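CMP/dCMP-type deaminase domain-containing protein (Aspergillus oryzae RIB40, PDB 7DRY) probably catalyses, as a zinc-dependent deaminase of the cytidine deaminase fold, a deamination step in riboflavin biosynthesis. Local coordinates at residues E11-A16 against Y96-P101; A16-P21 against T50-E55; F26-I31 against H61-C66. One frame throughout, in Å; residues are numbered along the deposited sequence.

Contact 1 of 3, residues E11-A16 against Y96-P101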
ATOM      1  N   GLU A  11       6.585  -8.930  -5.720  1.00 11.15           N
ATOM      2  CA  GLU A  11       5.408  -9.695  -5.334  1.00  9.63           C
ATOM      3  C   GLU A  11       4.176  -8.801  -5.290  1.00 10.54           C
ATOM      4  O   GLU A  11       3.081  -9.220  -5.686  1.00 10.70           O
ATOM      5  CB  GLU A  11       5.659 -10.374  -3.983  1.00 11.36           C
ATOM      6  CG  GLU A  11       6.708 -11.489  -4.056  1.00 14.69           C
ATOM      7  CD  GLU A  11       7.180 -11.978  -2.698  1.00 22.46           C
ATOM      8  OE1 GLU A  11       6.771 -11.405  -1.670  1.00 21.18           O
ATOM      9  OE2 GLU A  11       7.969 -12.946  -2.664  1.00 25.43           O
ATOM     10  N   CYS A  12       4.345  -7.556  -4.841  1.00  9.99           N
ATOM     11  CA  CYS A  12       3.244  -6.604  -4.871  1.00  9.87           C
ATOM     12  C   CYS A  12       2.814  -6.337  -6.307  1.00 10.56           C
ATOM     13  O   CYS A  12       1.618  -6.185  -6.593  1.00 11.04           O
ATOM     14  CB  CYS A  12       3.722  -5.297  -4.245  1.00  9.23           C
ATOM     15  SG  CYS A  12       3.763  -5.309  -2.430  1.00 10.99           S
ATOM     16  N   LEU A  13       3.778  -6.268  -7.226  1.00 10.42           N
ATOM     17  CA  LEU A  13       3.428  -6.025  -8.622  1.00  9.34           C
ATOM     18  C   LEU A  13       2.642  -7.197  -9.204  1.00 10.57           C
ATOM     19  O   LEU A  13       1.696  -6.992  -9.975  1.00 10.34           O
ATOM     20  CB  LEU A  13       4.684  -5.720  -9.440  1.00 12.33           C
ATOM     21  CG  LEU A  13       4.472  -5.098 -10.817  1.00 15.52           C
ATOM     22  CD1 LEU A  13       3.686  -3.789 -10.708  1.00 16.16           C
ATOM     23  CD2 LEU A  13       5.823  -4.869 -11.466  1.00 17.83           C
ATOM     24  N   SER A  14       2.994  -8.425  -8.826  1.00 10.12           N
ATOM     25  CA  SER A  14       2.221  -9.577  -9.277  1.00 10.24           C
ATOM     26  C   SER A  14       0.781  -9.496  -8.783  1.00 10.37           C
ATOM     27  O   SER A  14      -0.155  -9.849  -9.511  1.00 12.76           O
ATOM     28  CB  SER A  14       2.889 -10.847  -8.770  1.00 10.46           C
ATOM     29  OG  SER A  14       4.076 -11.070  -9.501  1.00 13.90           O
ATOM     30  N   LEU A  15       0.590  -9.046  -7.536  1.00 10.00           N
ATOM     31  CA  LEU A  15      -0.760  -8.827  -7.019  1.00 11.36           C
ATOM     32  C   LEU A  15      -1.485  -7.756  -7.819  1.00 11.56           C
ATOM     33  O   LEU A  15      -2.664  -7.910  -8.151  1.00 10.96           O
ATOM     34  CB  LEU A  15      -0.697  -8.411  -5.548  1.00 10.62           C
ATOM     35  CG  LEU A  15      -0.394  -9.562  -4.593  1.00 11.22           C
ATOM     36  CD1 LEU A  15      -0.047  -9.011  -3.229  1.00 12.71           C
ATOM     37  CD2 LEU A  15      -1.588 -10.510  -4.498  1.00 16.50           C
ATOM     38  N   ALA A  16      -0.791  -6.657  -8.133  1.00 11.15           N
ATOM     39  CA  ALA A  16      -1.394  -5.576  -8.902  1.00 10.50           C
ATOM     40  C   ALA A  16      -1.928  -6.069 -10.236  1.00 11.88           C
ATOM     41  O   ALA A  16      -2.923  -5.539 -10.742  1.00 12.34           O
ATOM     42  CB  ALA A  16      -0.355  -4.480  -9.135  1.00 11.80           C
ATOM     43  N   TYR A  96       4.280  -3.127   2.304  1.00  9.55           N
ATOM     44  CA  TYR A  96       4.829  -2.864   0.983  1.00 10.57           C
ATOM     45  C   TYR A  96       3.679  -2.572   0.030  1.00 10.21           C
ATOM     46  O   TYR A  96       2.621  -3.205   0.097  1.00  9.39           O
ATOM     47  CB  TYR A  96       5.590  -4.089   0.474  1.00  9.81           C
ATOM     48  CG  TYR A  96       6.865  -4.368   1.223  1.00  9.22           C
ATOM     49  CD1 TYR A  96       6.870  -5.174   2.370  1.00 10.02           C
ATOM     50  CD2 TYR A  96       8.078  -3.839   0.789  1.00 10.26           C
ATOM     51  CE1 TYR A  96       8.051  -5.425   3.062  1.00 13.16           C
ATOM     52  CE2 TYR A  96       9.259  -4.081   1.477  1.00 11.00           C
ATOM     53  CZ  TYR A  96       9.245  -4.882   2.603  1.00 11.41           C
ATOM     54  OH  TYR A  96      10.409  -5.128   3.275  1.00 13.79           O
ATOM     55  N   VAL A  97       3.874  -1.593  -0.844  1.00  9.94           N
ATOM     56  CA  VAL A  97       2.845  -1.232  -1.813  1.00 10.67           C
ATOM     57  C   VAL A  97       3.551  -0.643  -3.024  1.00 10.30           C
ATOM     58  O   VAL A  97       4.561   0.041  -2.872  1.00 11.40           O
ATOM     59  CB  VAL A  97       1.814  -0.278  -1.165  1.00 15.30           C
ATOM     60  CG1 VAL A  97       2.487   0.947  -0.594  1.00 18.54           C
ATOM     61  CG2 VAL A  97       0.722   0.108  -2.130  1.00 14.19           C
ATOM     62  N   THR A  98       3.060  -0.946  -4.233  1.00 10.14           N
ATOM     63  CA  THR A  98       3.843  -0.538  -5.399  1.00 10.65           C
ATOM     64  C   THR A  98       3.927   0.981  -5.504  1.00 11.87           C
ATOM     65  O   THR A  98       4.988   1.521  -5.827  1.00 12.32           O
ATOM     66  CB  THR A  98       3.341  -1.168  -6.703  1.00 11.10           C
ATOM     67  OG1 THR A  98       1.972  -0.815  -6.930  1.00 12.27           O
ATOM     68  CG2 THR A  98       3.497  -2.685  -6.676  1.00 11.00           C
ATOM     69  N   MET A  99       2.833   1.690  -5.223  1.00 11.54           N
ATOM     70  CA  MET A  99       2.803   3.144  -5.324  1.00 11.93           C
ATOM     71  C   MET A  99       2.592   3.775  -3.952  1.00 14.83           C
ATOM     72  O   MET A  99       2.071   3.142  -3.032  1.00 13.43           O
ATOM     73  CB  MET A  99       1.693   3.588  -6.287  1.00 12.31           C
ATOM     74  CG  MET A  99       1.844   3.021  -7.703  1.00 13.12           C
ATOM     75  SD  MET A  99       0.681   3.704  -8.883  1.00 15.25           S
ATOM     76  CE  MET A  99       1.355   5.354  -9.136  1.00 15.35           C
ATOM     77  N   GLU A 100       3.022   5.032  -3.827  1.00 13.84           N
ATOM     78  CA  GLU A 100       2.871   5.786  -2.590  1.00 15.49           C
ATOM     79  C   GLU A 100       1.408   5.760  -2.138  1.00 14.13           C
ATOM     80  O   GLU A 100       0.513   5.989  -2.957  1.00 14.56           O
ATOM     81  CB  GLU A 100       3.280   7.240  -2.855  1.00 15.23           C
ATOM     82  CG  GLU A 100       3.053   8.186  -1.692  1.00 18.10           C
ATOM     83  CD  GLU A 100       3.238   9.636  -2.094  1.00 22.88           C
ATOM     84  OE1 GLU A 100       3.536   9.889  -3.277  1.00 29.99           O
ATOM     85  OE2 GLU A 100       3.074  10.525  -1.236  1.00 22.34           O
ATOM     86  N   PRO A 101       1.130   5.485  -0.862  1.00 12.81           N
ATOM     87  CA  PRO A 101      -0.267   5.531  -0.397  1.00 12.46           C
ATOM     88  C   PRO A 101      -0.878   6.916  -0.558  1.00 12.92           C
ATOM     89  O   PRO A 101      -0.246   7.936  -0.269  1.00 14.52           O
ATOM     90  CB  PRO A 101      -0.168   5.134   1.083  1.00 16.03           C
ATOM     91  CG  PRO A 101       1.287   5.233   1.432  1.00 25.90           C
ATOM     92  CD  PRO A 101       2.052   4.998   0.176  1.00 15.78           C
TER
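With C12 SG anti to its own carbonyl carbon (chi1 -78°) and T98 CG2 likewise anti to its carbonyl carbon, each beside its backbone N, a sulfur and a methyl group enter the seam between helix 5-16 and the end of strand 91-97. The sulfur settles beside the strand at Y96, where C12 SG lies 3.6 Å from Y96 CB and 3.5 Å from Y96 O. Closer to the helix backbone, C12 CB packs against T98 CG2 at 3.6 Å. The same methyl pushes on toward the next helical residue, with T98 CG2 3.6 Å from L13 N. The L13 side chain crosses that of T98 at about a right angle and adds a looser touch, L13 CD1 to T98 CG2 at 4.2 Å.

This seam joins two layers of the alpha-beta-alpha sandwich of the cytidine deaminase fold: helix 5-16 lies on one face of the sheet, while V97, whose side chain points away from the helix, faces the zinc-site side and lies about 4 Å from the side chain of E63. Short side chains suit the closest passage, since the CA atoms of C12 and T98 are 6.1 Å apart; a thiol is apolar enough for such a buried seam. L13 widens the patch toward V170 of helix 164-171, and T98 also touches I167 of that helix. The Y96 ring leads away from C12 to stack with Y8 and Y131, and its OH is hydrogen-bonded to H5 and R35.

Contact 2 of 3, residues A16-P21 against T50-E55. With SO4 (sulfate ion), chain D.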
ATOM      1  N   ALA A  16      -0.791  -6.657  -8.133  1.00 11.15           N
ATOM      2  CA  ALA A  16      -1.394  -5.576  -8.902  1.00 10.50           C
ATOM      3  C   ALA A  16      -1.928  -6.069 -10.236  1.00 11.88           C
ATOM      4  O   ALA A  16      -2.923  -5.539 -10.742  1.00 12.34           O
ATOM      5  CB  ALA A  16      -0.355  -4.480  -9.135  1.00 11.80           C
ATOM      6  N   GLU A  17      -1.268  -7.065 -10.826  1.00 10.58           N
ATOM      7  CA  GLU A  17      -1.681  -7.581 -12.125  1.00 12.55           C
ATOM      8  C   GLU A  17      -2.989  -8.352 -12.060  1.00 11.68           C
ATOM      9  O   GLU A  17      -3.596  -8.602 -13.110  1.00 13.26           O
ATOM     10  CB  GLU A  17      -0.544  -8.423 -12.711  1.00 11.13           C
ATOM     11  CG  GLU A  17       0.674  -7.568 -12.994  1.00 11.82           C
ATOM     12  CD  GLU A  17       1.919  -8.358 -13.279  1.00 17.75           C
ATOM     13  OE1 GLU A  17       1.856  -9.597 -13.245  1.00 20.05           O
ATOM     14  OE2 GLU A  17       2.961  -7.721 -13.537  1.00 20.23           O
ATOM     15  N   LYS A  18      -3.445  -8.706 -10.859  1.00 11.98           N
ATOM     16  CA  LYS A  18      -4.757  -9.308 -10.699  1.00 11.17           C
ATOM     17  C   LYS A  18      -5.872  -8.279 -10.823  1.00 13.31           C
ATOM     18  O   LYS A  18      -7.026  -8.664 -11.032  1.00 16.91           O
ATOM     19  CB  LYS A  18      -4.842 -10.017  -9.341  1.00 12.00           C
ATOM     20  CG  LYS A  18      -3.806 -11.145  -9.159  1.00 12.40           C
ATOM     21  CD  LYS A  18      -4.075 -11.922  -7.875  1.00 14.86           C
ATOM     22  CE  LYS A  18      -2.938 -12.901  -7.558  1.00 17.09           C
ATOM     23  NZ  LYS A  18      -3.257 -13.785  -6.390  1.00 22.38           N
ATOM     24  N   SER A  19      -5.551  -6.996 -10.714  0.54 13.82           N
ATOM     25  CA  SER A  19      -6.574  -5.963 -10.762  0.54 14.67           C
ATOM     26  C   SER A  19      -7.078  -5.791 -12.193  0.54 17.13           C
ATOM     27  O   SER A  19      -6.286  -5.823 -13.140  0.54 15.45           O
ATOM     28  CB  SER A  19      -5.984  -4.639 -10.283  0.54 13.96           C
ATOM     29  OG  SER A  19      -6.948  -3.598 -10.336  0.54 14.44           O
ATOM     30  N   PRO A  20      -8.382  -5.603 -12.381  1.00 19.97           N
ATOM     31  CA  PRO A  20      -8.920  -5.389 -13.726  1.00 24.26           C
ATOM     32  C   PRO A  20      -8.466  -4.047 -14.271  1.00 21.04           C
ATOM     33  O   PRO A  20      -8.582  -3.019 -13.585  1.00 25.95           O
ATOM     34  CB  PRO A  20     -10.440  -5.393 -13.498  1.00 24.86           C
ATOM     35  CG  PRO A  20     -10.606  -4.991 -12.066  1.00 28.84           C
ATOM     36  CD  PRO A  20      -9.429  -5.592 -11.347  1.00 24.99           C
ATOM     37  N   PRO A  21      -7.911  -4.016 -15.481  1.00 26.02           N
ATOM     38  CA  PRO A  21      -7.574  -2.722 -16.091  1.00 24.70           C
ATOM     39  C   PRO A  21      -8.844  -1.948 -16.402  1.00 26.05           C
ATOM     40  O   PRO A  21      -9.777  -2.476 -17.008  1.00 29.14           O
ATOM     41  CB  PRO A  21      -6.824  -3.111 -17.371  1.00 24.13           C
ATOM     42  CG  PRO A  21      -6.351  -4.521 -17.124  1.00 27.85           C
ATOM     43  CD  PRO A  21      -7.426  -5.146 -16.287  1.00 26.46           C
ATOM     44  N   THR A  50      -2.629  -9.491   2.304  1.00  7.73           N
ATOM     45  CA  THR A  50      -2.318  -8.983   0.969  1.00  8.89           C
ATOM     46  C   THR A  50      -3.575  -8.344   0.395  1.00  8.68           C
ATOM     47  O   THR A  50      -4.685  -8.627   0.842  1.00  9.90           O
ATOM     48  CB  THR A  50      -1.851 -10.088  -0.008  1.00  8.43           C
ATOM     49  OG1 THR A  50      -2.965 -10.926  -0.371  1.00  9.69           O
ATOM     50  CG2 THR A  50      -0.753 -10.954   0.604  1.00  9.32           C
ATOM     51  N   GLY A  51      -3.394  -7.497  -0.620  1.00  8.14           N
ATOM     52  CA  GLY A  51      -4.543  -6.964  -1.342  1.00  8.27           C
ATOM     53  C   GLY A  51      -4.110  -6.280  -2.618  1.00  8.60           C
ATOM     54  O   GLY A  51      -2.927  -6.011  -2.843  1.00 10.66           O
ATOM     55  N   TYR A  52      -5.091  -6.016  -3.479  1.00  7.90           N
ATOM     56  CA  TYR A  52      -4.819  -5.308  -4.721  1.00  9.53           C
ATOM     57  C   TYR A  52      -6.029  -4.474  -5.126  1.00  9.88           C
ATOM     58  O   TYR A  52      -7.147  -4.690  -4.651  1.00 10.74           O
ATOM     59  CB  TYR A  52      -4.408  -6.271  -5.846  1.00  9.31           C
ATOM     60  CG  TYR A  52      -5.410  -7.357  -6.148  1.00  9.41           C
ATOM     61  CD1 TYR A  52      -5.363  -8.584  -5.498  1.00  9.76           C
ATOM     62  CD2 TYR A  52      -6.391  -7.163  -7.109  1.00  9.75           C
ATOM     63  CE1 TYR A  52      -6.285  -9.576  -5.797  1.00 10.19           C
ATOM     64  CE2 TYR A  52      -7.315  -8.145  -7.404  1.00 11.77           C
ATOM     65  CZ  TYR A  52      -7.251  -9.353  -6.736  1.00 12.07           C
ATOM     66  OH  TYR A  52      -8.165 -10.346  -7.039  1.00 17.43           O
ATOM     67  N   THR A  53      -5.785  -3.508  -6.011  1.00  9.50           N
ATOM     68  CA  THR A  53      -6.833  -2.578  -6.420  1.00  9.51           C
ATOM     69  C   THR A  53      -8.037  -3.337  -6.970  1.00 11.25           C
ATOM     70  O   THR A  53      -7.900  -4.198  -7.841  1.00 11.36           O
ATOM     71  CB  THR A  53      -6.276  -1.678  -7.519  1.00 12.11           C
ATOM     72  OG1 THR A  53      -5.161  -0.935  -7.009  1.00 12.33           O
ATOM     73  CG2 THR A  53      -7.349  -0.717  -8.038  1.00 12.98           C
ATOM     74  N   MET A  54      -9.224  -3.007  -6.470  1.00 10.39           N
ATOM     75  CA  MET A  54     -10.487  -3.534  -6.979  1.00 10.84           C
ATOM     76  C   MET A  54     -10.634  -5.031  -6.769  1.00 11.51           C
ATOM     77  O   MET A  54     -11.470  -5.673  -7.412  1.00 13.27           O
ATOM     78  CB  MET A  54     -10.772  -3.111  -8.426  1.00 13.86           C
ATOM     79  CG  MET A  54     -11.123  -1.627  -8.498  1.00 15.88           C
ATOM     80  SD  MET A  54     -11.284  -1.018 -10.176  1.00 17.96           S
ATOM     81  CE  MET A  54     -11.878   0.647  -9.877  1.00 26.51           C
ATOM     82  N   GLU A  55      -9.839  -5.594  -5.861  1.00 10.82           N
ATOM     83  CA  GLU A  55     -10.074  -6.958  -5.410  1.00  9.86           C
ATOM     84  C   GLU A  55     -11.450  -7.062  -4.779  1.00 11.41           C
ATOM     85  O   GLU A  55     -12.194  -8.012  -5.034  1.00 11.35           O
ATOM     86  CB  GLU A  55      -8.991  -7.323  -4.396  1.00  9.91           C
ATOM     87  CG  GLU A  55      -9.061  -8.741  -3.832  1.00 11.15           C
ATOM     88  CD  GLU A  55      -7.954  -8.996  -2.828  1.00  9.78           C
ATOM     89  OE1 GLU A  55      -7.351  -8.012  -2.355  1.00 10.85           O
ATOM     90  OE2 GLU A  55      -7.685 -10.176  -2.528  1.00 11.91           O
TER
HETATM   91  S   SO4 D 302      -6.248 -15.813  -7.263  1.00 58.81           S
HETATM   92  O1  SO4 D 302      -6.763 -16.203  -5.953  1.00 61.14           O
HETATM   93  O2  SO4 D 302      -6.681 -16.787  -8.263  1.00 68.21           O
HETATM   94  O3  SO4 D 302      -4.789 -15.775  -7.227  1.00 65.57           O
HETATM   95  O4  SO4 D 302      -6.759 -14.493  -7.617  1.00 64.30           O
HETATM   96  O   HOH W   1      -8.513 -10.484  -9.805  1.00 39.44           O
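Two beta turns pack together here: the type I turn from A16 to S19, which follows helix 5-16, and the type II turn from Y52 to E55, which leaves strand 46-52. Between them lies the ring of Y52. K18 CB sits over the centre of one face, 3.6 Å from the centroid of the Y52 ring and 14° off its normal, a clear CH-pi contact. E55 CB lies over the centre of the opposite face, so the ring is sandwiched by two aliphatic carbons. A tyrosine suits this place: its flat ring fits between the two carbons, and its hydroxyl meets a water at the partly exposed rim. Water 1 stands 2.8 Å from Y52 OH and donates to K18 O at 2.7 Å, tying the rim of the ring to the other turn. Lysine gives its aliphatic part to the ring and then runs on, extended, until K18 NZ meets O3 of a sulfate, probably from the crystallisation liquor, at 2.6 Å.

Beside the ring, S19 has two conformers; in one of them S19 OG donates to T53 O at 2.7 Å, from 49° out of the carbonyl plane, a bond that need not be permanent. P20 CD and M54 CB touch at 4.1 Å as their side chains cross obliquely. E55 OE1 accepts from Y52 N at 3.2 Å and also from N69, while T53 OG1 is held by F26 and V28. M54 takes the left-handed backbone conformation characteristic of the third position of a type II turn, where the chain leaves 46-52, an edge strand of the deaminase sheet.

Contact 3 of 3, residues F26-I31 against H61-C66. With ZN (zinc ion), chain B; SO4 (sulfate ion), chain C.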
ATOM      1  N   PHE A  26      -5.927   2.677 -10.811  1.00 15.92           N
ATOM      2  CA  PHE A  26      -4.482   2.523 -10.704  1.00 14.32           C
ATOM      3  C   PHE A  26      -4.243   1.162 -10.079  1.00 13.75           C
ATOM      4  O   PHE A  26      -4.579   0.942  -8.911  1.00 13.08           O
ATOM      5  CB  PHE A  26      -3.882   3.649  -9.860  1.00 14.48           C
ATOM      6  CG  PHE A  26      -3.790   4.958 -10.595  1.00 15.88           C
ATOM      7  CD1 PHE A  26      -4.913   5.752 -10.774  1.00 17.62           C
ATOM      8  CD2 PHE A  26      -2.584   5.381 -11.124  1.00 15.73           C
ATOM      9  CE1 PHE A  26      -4.831   6.958 -11.471  1.00 19.07           C
ATOM     10  CE2 PHE A  26      -2.490   6.583 -11.820  1.00 17.32           C
ATOM     11  CZ  PHE A  26      -3.613   7.371 -11.990  1.00 18.93           C
ATOM     12  N   ARG A  27      -3.688   0.251 -10.871  1.00 12.30           N
ATOM     13  CA  ARG A  27      -3.542  -1.145 -10.481  1.00 11.11           C
ATOM     14  C   ARG A  27      -2.319  -1.292  -9.589  1.00 10.73           C
ATOM     15  O   ARG A  27      -1.183  -1.161 -10.058  1.00 11.23           O
ATOM     16  CB  ARG A  27      -3.427  -2.012 -11.727  1.00 11.69           C
ATOM     17  CG  ARG A  27      -4.675  -1.934 -12.577  1.00 13.21           C
ATOM     18  CD  ARG A  27      -4.408  -2.451 -13.960  1.00 13.97           C
ATOM     19  NE  ARG A  27      -4.396  -3.908 -14.023  1.00 15.41           N
ATOM     20  CZ  ARG A  27      -3.427  -4.628 -14.590  1.00 17.05           C
ATOM     21  NH1 ARG A  27      -2.357  -4.034 -15.112  1.00 14.12           N
ATOM     22  NH2 ARG A  27      -3.541  -5.941 -14.647  1.00 13.52           N
ATOM     23  N   VAL A  28      -2.565  -1.558  -8.307  1.00  9.41           N
ATOM     24  CA  VAL A  28      -1.555  -1.532  -7.261  1.00 10.10           C
ATOM     25  C   VAL A  28      -1.716  -2.801  -6.431  1.00 10.18           C
ATOM     26  O   VAL A  28      -2.806  -3.373  -6.348  1.00 11.54           O
ATOM     27  CB  VAL A  28      -1.725  -0.243  -6.411  1.00  9.57           C
ATOM     28  CG1 VAL A  28      -0.798  -0.214  -5.203  1.00 10.38           C
ATOM     29  CG2 VAL A  28      -1.480   0.991  -7.261  1.00 12.62           C
ATOM     30  N   GLY A  29      -0.611  -3.257  -5.843  1.00  9.23           N
ATOM     31  CA  GLY A  29      -0.636  -4.392  -4.937  1.00  9.43           C
ATOM     32  C   GLY A  29       0.037  -4.029  -3.627  1.00  9.15           C
ATOM     33  O   GLY A  29       0.945  -3.196  -3.583  1.00 10.06           O
ATOM     34  N   ALA A  30      -0.421  -4.671  -2.553  1.00  8.78           N
ATOM     35  CA  ALA A  30       0.073  -4.378  -1.215  1.00  8.82           C
ATOM     36  C   ALA A  30       0.220  -5.665  -0.421  1.00  9.94           C
ATOM     37  O   ALA A  30      -0.621  -6.567  -0.523  1.00  9.38           O
ATOM     38  CB  ALA A  30      -0.891  -3.456  -0.460  1.00  9.59           C
ATOM     39  N   ILE A  31       1.279  -5.732   0.392  1.00  8.54           N
ATOM     40  CA  ILE A  31       1.550  -6.882   1.254  1.00  8.82           C
ATOM     41  C   ILE A  31       1.907  -6.352   2.632  1.00 10.35           C
ATOM     42  O   ILE A  31       2.796  -5.506   2.761  1.00 10.08           O
ATOM     43  CB  ILE A  31       2.697  -7.751   0.709  1.00  8.59           C
ATOM     44  CG1 ILE A  31       2.293  -8.387  -0.626  1.00  9.32           C
ATOM     45  CG2 ILE A  31       3.055  -8.856   1.714  1.00 10.50           C
ATOM     46  CD1 ILE A  31       3.444  -9.077  -1.368  1.00 11.23           C
ATOM     47  N   HIS A  61      -8.887   0.583  -3.208  1.00 11.24           N
ATOM     48  CA  HIS A  61      -7.446   0.629  -3.408  1.00 12.73           C
ATOM     49  C   HIS A  61      -6.773  -0.607  -2.813  1.00 11.47           C
ATOM     50  O   HIS A  61      -7.369  -1.367  -2.052  1.00 10.74           O
ATOM     51  CB  HIS A  61      -6.876   1.893  -2.777  1.00 11.50           C
ATOM     52  CG  HIS A  61      -7.153   3.132  -3.566  1.00 12.58           C
ATOM     53  ND1 HIS A  61      -6.509   4.326  -3.323  1.00 14.42           N
ATOM     54  CD2 HIS A  61      -8.021   3.372  -4.579  1.00 13.54           C
ATOM     55  CE1 HIS A  61      -6.950   5.241  -4.167  1.00 16.72           C
ATOM     56  NE2 HIS A  61      -7.876   4.691  -4.935  1.00 18.00           N
ATOM     57  N   ALA A  62      -5.495  -0.800  -3.157  1.00 10.37           N
ATOM     58  CA  ALA A  62      -4.780  -2.000  -2.718  1.00  9.62           C
ATOM     59  C   ALA A  62      -4.643  -2.054  -1.201  1.00  9.22           C
ATOM     60  O   ALA A  62      -4.875  -3.107  -0.582  1.00  9.66           O
ATOM     61  CB  ALA A  62      -3.394  -2.034  -3.353  1.00  9.97           C
ATOM     62  N   GLU A  63      -4.207  -0.945  -0.588  1.00  9.93           N
ATOM     63  CA  GLU A  63      -4.003  -0.944   0.860  1.00 10.36           C
ATOM     64  C   GLU A  63      -5.327  -1.115   1.576  1.00  9.33           C
ATOM     65  O   GLU A  63      -5.403  -1.792   2.614  1.00 10.12           O
ATOM     66  CB  GLU A  63      -3.345   0.373   1.291  1.00 10.78           C
ATOM     67  CG  GLU A  63      -2.061   0.728   0.532  1.00 14.88           C
ATOM     68  CD  GLU A  63      -2.299   1.631  -0.679  1.00 13.83           C
ATOM     69  OE1 GLU A  63      -2.952   1.215  -1.650  1.00 12.97           O
ATOM     70  OE2 GLU A  63      -1.823   2.776  -0.665  1.00 20.11           O
ATOM     71  N   GLN A  64      -6.373  -0.489   1.033  1.00 10.83           N
ATOM     72  CA  GLN A  64      -7.732  -0.666   1.531  1.00  9.91           C
ATOM     73  C   GLN A  64      -8.133  -2.136   1.504  1.00  9.45           C
ATOM     74  O   GLN A  64      -8.611  -2.682   2.505  1.00 11.42           O
ATOM     75  CB  GLN A  64      -8.668   0.167   0.652  1.00 11.95           C
ATOM     76  CG  GLN A  64     -10.151   0.083   0.964  1.00 14.80           C
ATOM     77  CD  GLN A  64     -10.967   0.984   0.050  1.00 13.38           C
ATOM     78  OE1 GLN A  64     -10.463   1.505  -0.949  1.00 14.53           O
ATOM     79  NE2 GLN A  64     -12.231   1.180   0.396  1.00 18.93           N
ATOM     80  N   CYS A  65      -7.934  -2.798   0.365  1.00 10.56           N
ATOM     81  CA  CYS A  65      -8.306  -4.206   0.260  1.00  9.35           C
ATOM     82  C   CYS A  65      -7.455  -5.072   1.180  1.00 10.02           C
ATOM     83  O   CYS A  65      -7.953  -6.039   1.767  1.00 10.07           O
ATOM     84  CB  CYS A  65      -8.140  -4.654  -1.187  1.00 10.15           C
ATOM     85  SG  CYS A  65      -9.496  -4.006  -2.224  1.00 10.48           S
ATOM     86  N   CYS A  66      -6.167  -4.760   1.301  1.00  8.59           N
ATOM     87  CA  CYS A  66      -5.293  -5.523   2.187  1.00  8.86           C
ATOM     88  C   CYS A  66      -5.823  -5.508   3.619  1.00  9.80           C
ATOM     89  O   CYS A  66      -5.912  -6.553   4.285  1.00  9.61           O
ATOM     90  CB  CYS A  66      -3.895  -4.910   2.112  1.00 10.28           C
ATOM     91  SG  CYS A  66      -2.633  -5.740   3.104  1.00 11.19           S
TER
HETATM   92 ZN    ZN B 300      -5.115   4.866  -1.928  1.00 14.13          ZN
HETATM   93  S   SO4 C 301     -10.145   7.590  -6.607  1.00 19.78           S
HETATM   94  O1  SO4 C 301      -9.266   6.414  -6.512  1.00 22.19           O
HETATM   95  O2  SO4 C 301     -11.011   7.403  -7.767  1.00 26.40           O
HETATM   96  O3  SO4 C 301     -10.960   7.685  -5.411  1.00 23.28           O
HETATM   97  O4  SO4 C 301      -9.262   8.735  -6.749  1.00 23.65           O
HETATM   98  O   HOH W   2      -3.112   4.711  -3.464  1.00 16.83           O
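The start of helix 62-73, which presents the His-Ala-Glu zinc motif of the cytidine deaminase fold, packs here on strand 29-36 and the residue leading into it: A62 CB lies 3.3 Å from V28 O. V28 CG1 meets A62 CB at 3.7 Å, and A30 CB touches A62 CB at 4.1 Å and C66 CB at 4.2 Å. Alanines suit this seam, since the axes of strand 29-31 and helix 62-66 approach to 7.2 Å while crossing at -42°.

H61, at the N-cap, has its backbone N bonded to Q64 OE1, as in one half of a capping box; R105 also binds that oxygen. The imidazole works at two corners: H61 ND1 binds zinc at 2.0 Å, with C102, C112 and water 2 as the other ligands, while NE2 donates in the ring plane to O1 of a sulfate at 2.7 Å. E63 is bent at chi2 (93°), which turns CD off the line of the chain; E63 OE2 stays 4.1 Å from the zinc in this model.

Helix 62-73 also leans on strand 91-97, through E63 on M95 and V97 and C66 on M95; I31, pointing to the sheet's other face, meets helix 5-16.

In the fold
From the N terminus, helix 5-16 supplies the first half of contact 1, whose other half, 96-101, arrives only at the end of strand 91-97, after two strands and a helix; this closes the widest loop, and the other two contacts nest inside it. Contact 2 begins where contact 1 leaves the helix, sharing A16, and closes on 50-55 at the end of strand 46-52. Contact 3 opens at 26-31, inside the loop of contact 2, but closes beyond it at 61-66, so these two cross. Together they tie helix 5-16 to one face of the sheet, helix 62-73 to the other, and the edge strand 46-52 to the chain following the first helix, with strand 29-36 between strands 46-52 and 91-97 and hydrogen-bonded to both.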